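Disulfide oxidoreductase (Xylella fastidiosa, PDB 2REM) probably catalyses thiol-disulfide exchange in the periplasm as a DsbA-type oxidoreductase of the thioredoxin family. Local coordinates at residues Glu9-Ile14 against Gly163-Gly169; Val70-Phe74 against Val104-Val109; Arg89-Met94 against Phe117-Tyr121; Pro111-Ala115 against Phe128-Phe132. All blocks are in the same frame, centred on the assembly; numbering follows the deposited sequence.

Overall arrangement
Contact 1 lies in the thioredoxin-fold part, and contacts 2, 3 and 4 lie in the helical insertion that marks the DsbA family. Contact 1 joins edge strand 11-13 to strand 165-167 of the mixed sheet. Its segments enclose the others along the chain; contact 3 interleaves with contacts 2 and 4, and 2 closes before 4 opens. Its centre is 28, 31 and 35 Å from those of contacts 2, 3 and 4. Those three form one cluster, with centres 12 to 15 Å apart. Contacts 3 and 4 share helix 111-119, and Tyr118 of one packs on Phe128 of the other. Contact 2 touches both through Val104, Pro73 and Val109. Helices 71-83, 87-101, 111-119 and 125-132 thus share one apolar interior.

Contact 1: Glu9-Ile14 against Gly163-Gly169; sequences EDYVEI and GRYMVTG
A classic beta bulge starts one strand of this pair: Arg164 and Tyr165 lie together opposite a single residue of strand 158-161. The pair forms one edge of the thioredoxin-fold sheet. Strands 11-13 and 165-167 run antiparallel at 157°, with axes 4.5 Å apart. Val12 and Met166 are the hydrogen-bonded pair, with Val12 N to Met166 O and Met166 N to Val12 O both 2.8 Å. Tyr11-Val167 and Glu13-Tyr165 are non-hydrogen-bonded pairs. Ile14 N to Arg164 O and Thr168 N to Asp10 O, each 2.8 Å, extend the ladder at both ends. On one face, Tyr11 CE1 (chi1 p) lies 3.8 Å from Tyr165 CD2 (chi1 m); Tyr11 OH is hydrogen-bonded to Arg185 of helix 172-190, which covers this face. On the other, Val12 CG2 lies 3.5 Å from Met166 CE. Met166 and Ile14 also touch Val151 of helix 135-151. Extended Glu13 and Arg164 side chains form a salt bridge, OE1 to NE 3.0 Å. Thr168 (chi1 p) donates from OG1 to Glu9 O at 3.0 Å.

Contact 2: Val70-Phe74 against Val104-Val109; sequences VWDPF and VPIQNV
Phe74, Val70 and Val109 bury the most surface where the first turn of helix 71-83 meets the loop 104-109. The loop is irregular and includes a type II beta turn from Ile106 to Val109, with Asn108 at positive phi. Phe74 (chi1 m) directs its ring edge at the loop. Its CE1 lies 3.8 Å from Val104 CG1, and its CZ is 3.1 Å from Pro105 O. Val109 (chi1 p) brings CG1 to 3.5 Å from Phe74 CE2 and 3.6 Å from Pro73 CB. Val70 (chi1 m) points toward the loop, with CB 3.7 Å from Ile106 CG2. The nearest CA pairs are Val70-Gln107 at 6.3 Å and Pro73-Val109 at 7.0 Å. No direct hydrogen bond links the segments. A water bridges them instead, donating to Val70 O at 2.9 Å and Ile106 O at 2.7 Å. This is apolar packing within the DsbA helical insertion. Phe74 and Ile106 also touch Ile98 of helix 87-101, while Val109 rests on Leu114 of helix 111-119.

Contact 3: Arg89-Met94 against Phe117-Tyr121; sequences RSHTAM and FYAGY
This contact belongs to the helical insertion of DsbA proteins, where helix 87-101 packs against Phe117-Tyr121 in the C-terminal region of helix 111-119. The segment 89-94 is helical but kinked: the N of Thr92 and of Ala93 makes no hydrogen bond to the turn before. The nearest CA pairs are Ser90-Tyr121 at 7.3 Å and Met94-Phe117 at 8.1 Å. Phe117 (chi1 t) points toward the other helix. Met94 (chi1 t, chi2 p) places SD 4.3 Å and CE 3.8 Å from the centroid of the Phe117 ring, over one face. Ser90 CB lies 3.6 Å from the centroid of the Tyr121 ring, a CH-pi contact over its face; Tyr121 has chi1 m. Ser90 OG is hydrogen-bonded to Val86 O and accepts from a water at 2.9 Å. That water is also hydrogen-bonded to Tyr118 OH at 2.5 Å. Arg89 CD rests 3.6 Å from Tyr121 CD1. The combination is aromatic packing against helix 87-101, with a Met-aromatic contact, within the DsbA helical insertion.

Contact 4: Pro111-Ala115 against Phe128-Phe132; sequences PDELA and FVATF
Pro111 opens helix 111-119 and makes the first contacts with helix 125-132. Its CB lies 4.1 Å from Phe132 CD2 and 4.2 Å from Val129 CG2. Its O accepts the backbone hydrogen bond from Ala115 N at 2.7 Å and lies 4.1 Å from Phe128 CD2. Leu114 (chi1 m, chi2 t) points at the partner helix. Its CB is 3.4 Å from Phe128 CE2, and its CD1 is 3.5 Å from Phe132 CE1. Ala115 closes the segment, with CB 3.9 Å from Phe128 CD2 and 4.4 Å from Val129 CG2. The short helical segments cross at 126°, with axes 9.9 Å apart. The closest CA pairs are Ala115-Phe128 at 5.7 Å and Pro111-Val129 at 6.0 Å. Phe128 and Phe132 are one helical turn apart, with Phe132 N hydrogen-bonded to Phe128 O at 2.8 Å. Both have chi1 t, which carries their rings to the same helix. Leu114 and Phe128 also touch Ala77 and Ala80, respectively, of helix 71-83, within the DsbA helical insertion. No hydrogen bond crosses between the segments. The helices are therefore held here by apolar packing, with two phenylalanine rings set against proline, leucine and alanine.

Contact 1: Glu9-Ile14 against Gly163-Gly169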
loop_
_atom_site.group_PDB
_atom_site.type_symbol
_atom_site.label_atom_id
_atom_site.label_comp_id
_atom_site.label_asym_id
_atom_site.label_seq_id
_atom_site.Cartn_x
_atom_site.Cartn_y
_atom_site.Cartn_z
ATOM N N GLU A 9 -16.533 -7.309 -12.913
ATOM C CA GLU A 9 -16.233 -6.186 -13.824
ATOM C C GLU A 9 -15.466 -5.127 -13.079
ATOM O O GLU A 9 -14.405 -4.695 -13.507
ATOM C CB GLU A 9 -17.499 -5.516 -14.401
ATOM C CG GLU A 9 -18.511 -6.402 -15.040
ATOM C CD GLU A 9 -19.671 -5.590 -15.616
ATOM O OE1 GLU A 9 -19.700 -4.348 -15.372
ATOM O OE2 GLU A 9 -20.539 -6.180 -16.304
ATOM N N ASP A 10 -16.006 -4.723 -11.933
ATOM C CA ASP A 10 -15.475 -3.600 -11.181
ATOM C C ASP A 10 -14.701 -4.020 -9.943
ATOM O O ASP A 10 -13.911 -3.255 -9.413
ATOM C CB ASP A 10 -16.620 -2.665 -10.820
ATOM C CG ASP A 10 -17.376 -2.212 -12.044
ATOM O OD1 ASP A 10 -16.773 -1.511 -12.872
ATOM O OD2 ASP A 10 -18.551 -2.591 -12.207
ATOM N N TYR A 11 -14.959 -5.232 -9.468
ATOM C CA TYR A 11 -14.220 -5.756 -8.340
ATOM C C TYR A 11 -14.377 -7.269 -8.402
ATOM O O TYR A 11 -15.268 -7.769 -9.073
ATOM C CB TYR A 11 -14.739 -5.194 -6.985
ATOM C CG TYR A 11 -16.164 -5.631 -6.668
ATOM C CD1 TYR A 11 -16.414 -6.822 -5.952
ATOM C CD2 TYR A 11 -17.263 -4.879 -7.103
ATOM C CE1 TYR A 11 -17.727 -7.231 -5.679
ATOM C CE2 TYR A 11 -18.570 -5.287 -6.827
ATOM C CZ TYR A 11 -18.787 -6.464 -6.121
ATOM O OH TYR A 11 -20.072 -6.886 -5.852
ATOM N N VAL A 12 -13.510 -7.989 -7.690
ATOM C CA VAL A 12 -13.688 -9.421 -7.544
ATOM C C VAL A 12 -13.655 -9.745 -6.055
ATOM O O VAL A 12 -13.165 -8.966 -5.238
ATOM C CB VAL A 12 -12.620 -10.233 -8.329
ATOM C CG1 VAL A 12 -12.818 -10.106 -9.864
ATOM C CG2 VAL A 12 -11.216 -9.779 -7.932
ATOM N N GLU A 13 -14.187 -10.900 -5.712
ATOM C CA GLU A 13 -14.224 -11.318 -4.345
ATOM C C GLU A 13 -13.083 -12.277 -4.123
ATOM O O GLU A 13 -12.892 -13.226 -4.886
ATOM C CB GLU A 13 -15.561 -11.992 -3.985
ATOM C CG GLU A 13 -15.659 -12.148 -2.441
ATOM C CD GLU A 13 -16.990 -12.674 -1.937
ATOM O OE1 GLU A 13 -17.027 -13.069 -0.741
ATOM O OE2 GLU A 13 -17.971 -12.680 -2.719
ATOM N N ILE A 14 -12.349 -12.019 -3.050
ATOM C CA ILE A 14 -11.231 -12.849 -2.631
ATOM C C ILE A 14 -11.764 -14.017 -1.795
ATOM O O ILE A 14 -12.343 -13.794 -0.732
ATOM C CB ILE A 14 -10.244 -11.993 -1.816
ATOM C CG1 ILE A 14 -9.703 -10.865 -2.694
ATOM C CG2 ILE A 14 -9.138 -12.859 -1.178
ATOM C CD1 ILE A 14 -9.279 -9.620 -1.903
ATOM N N GLY A 163 -10.274 -7.103 3.002
ATOM C CA GLY A 163 -9.589 -8.331 2.573
ATOM C C GLY A 163 -10.467 -9.207 1.691
ATOM O O GLY A 163 -10.119 -10.343 1.385
ATOM N N ARG A 164 -11.611 -8.674 1.302
ATOM C CA ARG A 164 -12.632 -9.483 0.662
ATOM C C ARG A 164 -12.919 -9.024 -0.759
ATOM O O ARG A 164 -13.252 -9.834 -1.604
ATOM C CB ARG A 164 -13.911 -9.430 1.490
ATOM C CG ARG A 164 -14.991 -10.331 1.030
ATOM C CD ARG A 164 -16.024 -10.440 2.128
ATOM N NE ARG A 164 -17.147 -11.262 1.713
ATOM C CZ ARG A 164 -18.319 -11.256 2.323
ATOM N NH1 ARG A 164 -18.512 -10.464 3.370
ATOM N NH2 ARG A 164 -19.292 -12.039 1.886
ATOM N N TYR A 165 -12.833 -7.725 -1.010
ATOM C CA TYR A 165 -13.180 -7.214 -2.327
ATOM C C TYR A 165 -12.017 -6.476 -2.907
ATOM O O TYR A 165 -11.542 -5.505 -2.325
ATOM C CB TYR A 165 -14.408 -6.320 -2.269
ATOM C CG TYR A 165 -15.571 -7.021 -1.643
ATOM C CD1 TYR A 165 -15.982 -6.701 -0.353
ATOM C CD2 TYR A 165 -16.229 -8.030 -2.324
ATOM C CE1 TYR A 165 -17.043 -7.368 0.234
ATOM C CE2 TYR A 165 -17.288 -8.705 -1.749
ATOM C CZ TYR A 165 -17.685 -8.354 -0.472
ATOM O OH TYR A 165 -18.726 -9.008 0.103
ATOM N N MET A 166 -11.572 -6.936 -4.064
ATOM C CA MET A 166 -10.438 -6.331 -4.712
ATOM C C MET A 166 -10.961 -5.558 -5.904
ATOM O O MET A 166 -11.575 -6.128 -6.823
ATOM C CB MET A 166 -9.428 -7.405 -5.123
ATOM C CG MET A 166 -8.253 -6.858 -5.916
ATOM S SD MET A 166 -7.005 -8.143 -6.220
ATOM C CE MET A 166 -7.880 -9.449 -7.073
ATOM N N VAL A 167 -10.713 -4.260 -5.869
ATOM C CA VAL A 167 -11.195 -3.360 -6.916
ATOM C C VAL A 167 -10.442 -3.659 -8.209
ATOM O O VAL A 167 -9.232 -3.910 -8.196
ATOM C CB VAL A 167 -11.017 -1.887 -6.501
ATOM C CG1 VAL A 167 -11.484 -0.942 -7.602
ATOM C CG2 VAL A 167 -11.816 -1.602 -5.214
ATOM N N THR A 168 -11.166 -3.631 -9.326
ATOM C CA THR A 168 -10.561 -3.792 -10.633
ATOM C C THR A 168 -11.091 -2.636 -11.471
ATOM O O THR A 168 -11.949 -2.805 -12.348
ATOM C CB THR A 168 -10.919 -5.157 -11.235
ATOM O OG1 THR A 168 -12.336 -5.243 -11.380
ATOM C CG2 THR A 168 -10.447 -6.294 -10.319
ATOM N N GLY A 169 -10.606 -1.443 -11.146
ATOM C CA GLY A 169 -11.059 -0.223 -11.799
ATOM C C GLY A 169 -10.297 0.089 -13.078
ATOM O O GLY A 169 -9.184 -0.403 -13.294
#

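Contact 2: Val70-Phe74 against Val104-Val109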
loop_
_atom_site.group_PDB
_atom_site.type_symbol
_atom_site.label_atom_id
_atom_site.label_comp_id
_atom_site.label_asym_id
_atom_site.label_seq_id
_atom_site.Cartn_x
_atom_site.Cartn_y
_atom_site.Cartn_z
ATOM N N VAL A 70 12.633 -6.282 -8.238
ATOM C CA VAL A 70 12.866 -4.899 -7.830
ATOM C C VAL A 70 11.872 -4.414 -6.787
ATOM O O VAL A 70 12.150 -3.468 -6.061
ATOM C CB VAL A 70 12.875 -3.907 -9.039
ATOM C CG1 VAL A 70 13.997 -4.264 -10.023
ATOM C CG2 VAL A 70 11.512 -3.867 -9.737
ATOM N N TRP A 71 10.697 -5.043 -6.732
ATOM C CA TRP A 71 9.655 -4.613 -5.810
ATOM C C TRP A 71 10.099 -4.778 -4.363
ATOM O O TRP A 71 9.736 -3.981 -3.511
ATOM C CB TRP A 71 8.396 -5.457 -6.028
ATOM C CG TRP A 71 7.808 -5.336 -7.409
ATOM C CD1 TRP A 71 8.207 -5.979 -8.555
ATOM C CD2 TRP A 71 6.714 -4.499 -7.776
ATOM N NE1 TRP A 71 7.387 -5.614 -9.614
ATOM C CE2 TRP A 71 6.471 -4.698 -9.156
ATOM C CE3 TRP A 71 5.887 -3.619 -7.061
ATOM C CZ2 TRP A 71 5.443 -4.038 -9.832
ATOM C CZ3 TRP A 71 4.869 -2.978 -7.731
ATOM C CH2 TRP A 71 4.659 -3.184 -9.102
ATOM N N ASP A 72 10.861 -5.838 -4.092
ATOM C CA ASP A 72 11.060 -6.274 -2.702
ATOM C C ASP A 72 11.890 -5.316 -1.859
ATOM O O ASP A 72 11.478 -5.006 -0.752
ATOM C CB ASP A 72 11.597 -7.705 -2.628
ATOM C CG ASP A 72 10.558 -8.728 -3.003
ATOM O OD1 ASP A 72 9.431 -8.354 -3.382
ATOM O OD2 ASP A 72 10.870 -9.925 -2.907
ATOM N N PRO A 73 13.050 -4.834 -2.372
ATOM C CA PRO A 73 13.777 -3.811 -1.631
ATOM C C PRO A 73 12.914 -2.608 -1.283
ATOM O O PRO A 73 13.018 -2.058 -0.170
ATOM C CB PRO A 73 14.898 -3.399 -2.601
ATOM C CG PRO A 73 15.152 -4.595 -3.406
ATOM C CD PRO A 73 13.785 -5.233 -3.598
ATOM N N PHE A 74 12.039 -2.210 -2.211
ATOM C CA PHE A 74 11.197 -1.055 -1.949
ATOM C C PHE A 74 10.048 -1.346 -1.016
ATOM O O PHE A 74 9.576 -0.451 -0.300
ATOM C CB PHE A 74 10.722 -0.435 -3.257
ATOM C CG PHE A 74 11.799 0.282 -3.947
ATOM C CD1 PHE A 74 12.178 1.548 -3.503
ATOM C CD2 PHE A 74 12.506 -0.318 -4.990
ATOM C CE1 PHE A 74 13.221 2.247 -4.121
ATOM C CE2 PHE A 74 13.549 0.377 -5.610
ATOM C CZ PHE A 74 13.899 1.675 -5.150
ATOM N N VAL A 104 16.859 7.998 -6.564
ATOM C CA VAL A 104 16.921 6.676 -5.963
ATOM C C VAL A 104 16.685 5.727 -7.149
ATOM O O VAL A 104 15.678 5.852 -7.844
ATOM C CB VAL A 104 15.842 6.485 -4.840
ATOM C CG1 VAL A 104 15.753 5.014 -4.375
ATOM C CG2 VAL A 104 16.140 7.382 -3.625
ATOM N N PRO A 105 17.617 4.789 -7.383
ATOM C CA PRO A 105 17.488 3.873 -8.522
ATOM C C PRO A 105 16.480 2.746 -8.250
ATOM O O PRO A 105 16.252 2.368 -7.104
ATOM C CB PRO A 105 18.898 3.306 -8.671
ATOM C CG PRO A 105 19.444 3.300 -7.249
ATOM C CD PRO A 105 18.835 4.534 -6.590
ATOM N N ILE A 106 15.853 2.230 -9.292
ATOM C CA ILE A 106 15.003 1.052 -9.128
ATOM C C ILE A 106 15.909 -0.191 -9.115
ATOM O O ILE A 106 15.880 -0.995 -8.174
ATOM C CB ILE A 106 13.902 0.987 -10.202
ATOM C CG1 ILE A 106 12.824 2.037 -9.904
ATOM C CG2 ILE A 106 13.250 -0.406 -10.242
ATOM C CD1 ILE A 106 11.869 2.305 -11.051
ATOM N N GLN A 107 16.761 -0.303 -10.128
ATOM C CA GLN A 107 17.617 -1.468 -10.271
ATOM C C GLN A 107 18.723 -1.455 -9.239
ATOM O O GLN A 107 19.354 -0.426 -9.012
ATOM C CB GLN A 107 18.195 -1.556 -11.688
ATOM C CG GLN A 107 17.121 -1.608 -12.782
ATOM C CD GLN A 107 16.198 -2.823 -12.683
ATOM O OE1 GLN A 107 14.977 -2.707 -12.844
ATOM N NE2 GLN A 107 16.778 -3.993 -12.431
ATOM N N ASN A 108 18.895 -2.605 -8.587
ATOM C CA ASN A 108 20.001 -2.877 -7.670
ATOM C C ASN A 108 20.086 -1.881 -6.536
ATOM O O ASN A 108 21.166 -1.645 -5.997
ATOM C CB ASN A 108 21.343 -2.937 -8.402
ATOM C CG ASN A 108 21.386 -4.019 -9.471
ATOM O OD1 ASN A 108 20.833 -5.122 -9.306
ATOM N ND2 ASN A 108 22.036 -3.704 -10.581
ATOM N N VAL A 109 18.950 -1.287 -6.185
ATOM C CA VAL A 109 18.920 -0.412 -5.030
ATOM C C VAL A 109 19.252 -1.235 -3.792
ATOM O O VAL A 109 18.867 -2.402 -3.670
ATOM C CB VAL A 109 17.547 0.271 -4.842
ATOM C CG1 VAL A 109 16.565 -0.688 -4.212
ATOM C CG2 VAL A 109 17.703 1.537 -4.008
HETATM O O HOH W 1 14.965 -2.691 -6.239
#

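Contact 3: Arg89-Met94 against Phe117-Tyr121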
loop_
_atom_site.group_PDB
_atom_site.type_symbol
_atom_site.label_atom_id
_atom_site.label_comp_id
_atom_site.label_asym_id
_atom_site.label_seq_id
_atom_site.Cartn_x
_atom_site.Cartn_y
_atom_site.Cartn_z
ATOM N N ARG A 89 5.803 10.879 5.952
ATOM C CA ARG A 89 6.438 12.135 5.552
ATOM C C ARG A 89 7.333 11.978 4.306
ATOM O O ARG A 89 7.644 12.954 3.657
ATOM C CB ARG A 89 7.286 12.692 6.694
ATOM C CG ARG A 89 8.338 11.694 7.110
ATOM C CD ARG A 89 9.338 12.220 8.096
ATOM N NE ARG A 89 8.741 12.941 9.196
ATOM C CZ ARG A 89 9.406 13.294 10.293
ATOM N NH1 ARG A 89 10.687 12.966 10.438
ATOM N NH2 ARG A 89 8.789 13.981 11.245
ATOM N N SER A 90 7.752 10.759 3.995
ATOM C CA SER A 90 8.703 10.574 2.897
ATOM C C SER A 90 8.053 9.910 1.672
ATOM O O SER A 90 8.719 9.693 0.663
ATOM C CB SER A 90 9.910 9.761 3.373
ATOM O OG SER A 90 9.505 8.444 3.702
ATOM N N HIS A 91 6.765 9.588 1.765
ATOM C CA HIS A 91 6.129 8.676 0.799
ATOM C C HIS A 91 6.127 9.255 -0.621
ATOM O O HIS A 91 6.586 8.610 -1.581
ATOM C CB HIS A 91 4.687 8.388 1.249
ATOM C CG HIS A 91 4.110 7.150 0.650
ATOM N ND1 HIS A 91 2.950 7.150 -0.097
ATOM C CD2 HIS A 91 4.527 5.864 0.701
ATOM C CE1 HIS A 91 2.679 5.913 -0.477
ATOM N NE2 HIS A 91 3.625 5.116 -0.015
ATOM N N THR A 92 5.594 10.460 -0.747
ATOM C CA THR A 92 5.588 11.226 -2.005
ATOM C C THR A 92 7.007 11.458 -2.486
ATOM O O THR A 92 7.311 11.263 -3.659
ATOM C CB THR A 92 4.890 12.571 -1.808
ATOM O OG1 THR A 92 3.530 12.318 -1.417
ATOM C CG2 THR A 92 4.930 13.406 -3.098
ATOM N N ALA A 93 7.881 11.856 -1.563
ATOM C CA ALA A 93 9.279 12.088 -1.907
ATOM C C ALA A 93 9.963 10.831 -2.459
ATOM O O ALA A 93 10.788 10.907 -3.392
ATOM C CB ALA A 93 10.029 12.621 -0.691
ATOM N N MET A 94 9.634 9.671 -1.899
ATOM C CA MET A 94 10.212 8.438 -2.425
ATOM C C MET A 94 9.734 8.205 -3.867
ATOM O O MET A 94 10.528 7.908 -4.729
ATOM C CB MET A 94 9.938 7.218 -1.531
ATOM C CG MET A 94 10.463 5.922 -2.147
ATOM S SD MET A 94 12.261 5.927 -2.404
ATOM C CE MET A 94 12.749 5.471 -0.768
ATOM N N PHE A 117 18.741 8.204 1.519
ATOM C CA PHE A 117 17.434 8.804 1.329
ATOM C C PHE A 117 16.780 9.139 2.679
ATOM O O PHE A 117 16.369 10.291 2.925
ATOM C CB PHE A 117 16.525 7.894 0.491
ATOM C CG PHE A 117 15.144 8.427 0.341
ATOM C CD1 PHE A 117 14.864 9.378 -0.642
ATOM C CD2 PHE A 117 14.144 8.062 1.232
ATOM C CE1 PHE A 117 13.599 9.910 -0.778
ATOM C CE2 PHE A 117 12.847 8.609 1.107
ATOM C CZ PHE A 117 12.583 9.519 0.087
ATOM N N TYR A 118 16.693 8.131 3.552
ATOM C CA TYR A 118 16.022 8.306 4.823
ATOM C C TYR A 118 16.817 9.178 5.793
ATOM O O TYR A 118 16.235 9.786 6.703
ATOM C CB TYR A 118 15.637 6.935 5.408
ATOM C CG TYR A 118 14.530 6.336 4.574
ATOM C CD1 TYR A 118 13.242 6.884 4.615
ATOM C CD2 TYR A 118 14.764 5.252 3.734
ATOM C CE1 TYR A 118 12.203 6.364 3.839
ATOM C CE2 TYR A 118 13.724 4.697 2.939
ATOM C CZ TYR A 118 12.456 5.271 3.004
ATOM O OH TYR A 118 11.435 4.737 2.266
ATOM N N ALA A 119 18.133 9.276 5.576
ATOM C CA ALA A 119 18.954 10.224 6.330
ATOM C C ALA A 119 18.375 11.640 6.214
ATOM O O ALA A 119 18.517 12.455 7.120
ATOM C CB ALA A 119 20.396 10.205 5.859
ATOM N N GLY A 120 17.703 11.920 5.099
ATOM C CA GLY A 120 17.095 13.213 4.881
ATOM C C GLY A 120 15.914 13.433 5.807
ATOM O O GLY A 120 15.519 14.572 6.039
ATOM N N TYR A 121 15.356 12.337 6.321
ATOM C CA TYR A 121 14.215 12.395 7.253
ATOM C C TYR A 121 14.633 12.156 8.716
ATOM O O TYR A 121 13.797 11.820 9.563
ATOM C CB TYR A 121 13.101 11.442 6.798
ATOM C CG TYR A 121 12.606 11.878 5.462
ATOM C CD1 TYR A 121 11.642 12.891 5.355
ATOM C CD2 TYR A 121 13.191 11.382 4.286
ATOM C CE1 TYR A 121 11.225 13.351 4.107
ATOM C CE2 TYR A 121 12.779 11.836 3.047
ATOM C CZ TYR A 121 11.805 12.813 2.967
ATOM O OH TYR A 121 11.427 13.278 1.749
HETATM O O HOH W 2 9.216 5.869 2.515
#

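Contact 4: Pro111-Ala115 against Phe128-Phe132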
loop_
_atom_site.group_PDB
_atom_site.type_symbol
_atom_site.label_atom_id
_atom_site.label_comp_id
_atom_site.label_asym_id
_atom_site.label_seq_id
_atom_site.Cartn_x
_atom_site.Cartn_y
_atom_site.Cartn_z
ATOM N N PRO A 111 20.410 -0.970 0.750
ATOM C CA PRO A 111 20.264 -0.278 1.998
ATOM C C PRO A 111 21.123 0.974 2.031
ATOM O O PRO A 111 20.776 1.896 2.733
ATOM C CB PRO A 111 20.748 -1.307 3.047
ATOM C CG PRO A 111 21.556 -2.292 2.271
ATOM C CD PRO A 111 20.901 -2.351 0.936
ATOM N N ASP A 112 22.219 1.049 1.277
ATOM C CA ASP A 112 22.955 2.317 1.372
ATOM C C ASP A 112 22.395 3.495 0.572
ATOM O O ASP A 112 22.442 4.616 1.067
ATOM C CB ASP A 112 24.492 2.192 1.383
ATOM C CG ASP A 112 25.055 1.556 0.151
ATOM O OD1 ASP A 112 25.770 0.528 0.308
ATOM O OD2 ASP A 112 24.814 2.095 -0.953
ATOM N N GLU A 113 21.834 3.257 -0.610
ATOM C CA GLU A 113 21.084 4.302 -1.298
ATOM C C GLU A 113 19.882 4.640 -0.415
ATOM O O GLU A 113 19.502 5.786 -0.306
ATOM C CB GLU A 113 20.543 3.836 -2.645
ATOM C CG GLU A 113 21.541 3.811 -3.795
ATOM C CD GLU A 113 22.129 2.433 -4.026
ATOM O OE1 GLU A 113 21.742 1.467 -3.322
ATOM O OE2 GLU A 113 22.991 2.324 -4.918
ATOM N N LEU A 114 19.281 3.623 0.192
ATOM C CA LEU A 114 18.055 3.860 0.934
ATOM C C LEU A 114 18.370 4.611 2.209
ATOM O O LEU A 114 17.643 5.527 2.591
ATOM C CB LEU A 114 17.300 2.563 1.210
ATOM C CG LEU A 114 16.689 1.886 -0.040
ATOM C CD1 LEU A 114 16.142 0.520 0.338
ATOM C CD2 LEU A 114 15.597 2.791 -0.665
ATOM N N ALA A 115 19.450 4.229 2.872
ATOM C CA ALA A 115 19.816 4.911 4.113
ATOM C C ALA A 115 20.091 6.382 3.838
ATOM O O ALA A 115 19.728 7.238 4.650
ATOM C CB ALA A 115 20.998 4.237 4.803
ATOM N N PHE A 128 18.634 2.917 10.070
ATOM C CA PHE A 128 17.934 2.493 8.874
ATOM C C PHE A 128 18.349 1.074 8.480
ATOM O O PHE A 128 17.490 0.238 8.241
ATOM C CB PHE A 128 18.109 3.392 7.656
ATOM C CG PHE A 128 17.250 2.932 6.506
ATOM C CD1 PHE A 128 15.889 3.227 6.501
ATOM C CD2 PHE A 128 17.765 2.086 5.525
ATOM C CE1 PHE A 128 15.070 2.745 5.488
ATOM C CE2 PHE A 128 16.945 1.591 4.490
ATOM C CZ PHE A 128 15.608 1.925 4.478
ATOM N N VAL A 129 19.650 0.826 8.419
ATOM C CA VAL A 129 20.162 -0.500 8.018
ATOM C C VAL A 129 19.710 -1.600 8.970
ATOM O O VAL A 129 19.236 -2.656 8.525
ATOM C CB VAL A 129 21.701 -0.509 7.818
ATOM C CG1 VAL A 129 22.215 -1.944 7.621
ATOM C CG2 VAL A 129 22.049 0.353 6.624
ATOM N N ALA A 130 19.814 -1.333 10.273
ATOM C CA ALA A 130 19.355 -2.275 11.278
ATOM C C ALA A 130 17.872 -2.542 11.122
ATOM O O ALA A 130 17.426 -3.640 11.355
ATOM C CB ALA A 130 19.661 -1.779 12.685
ATOM N N THR A 131 17.108 -1.528 10.730
ATOM C CA THR A 131 15.678 -1.692 10.659
ATOM C C THR A 131 15.343 -2.474 9.401
ATOM O O THR A 131 14.573 -3.430 9.448
ATOM C CB THR A 131 14.952 -0.331 10.679
ATOM O OG1 THR A 131 15.318 0.371 11.871
ATOM C CG2 THR A 131 13.428 -0.549 10.699
ATOM N N PHE A 132 15.940 -2.043 8.290
ATOM C CA PHE A 132 15.764 -2.667 6.994
ATOM C C PHE A 132 16.107 -4.163 7.068
ATOM O O PHE A 132 15.422 -4.965 6.481
ATOM C CB PHE A 132 16.714 -1.986 6.010
ATOM C CG PHE A 132 16.494 -2.359 4.580
ATOM C CD1 PHE A 132 15.502 -1.726 3.837
ATOM C CD2 PHE A 132 17.331 -3.294 3.957
ATOM C CE1 PHE A 132 15.310 -2.034 2.505
ATOM C CE2 PHE A 132 17.146 -3.623 2.609
ATOM C CZ PHE A 132 16.122 -2.990 1.884
#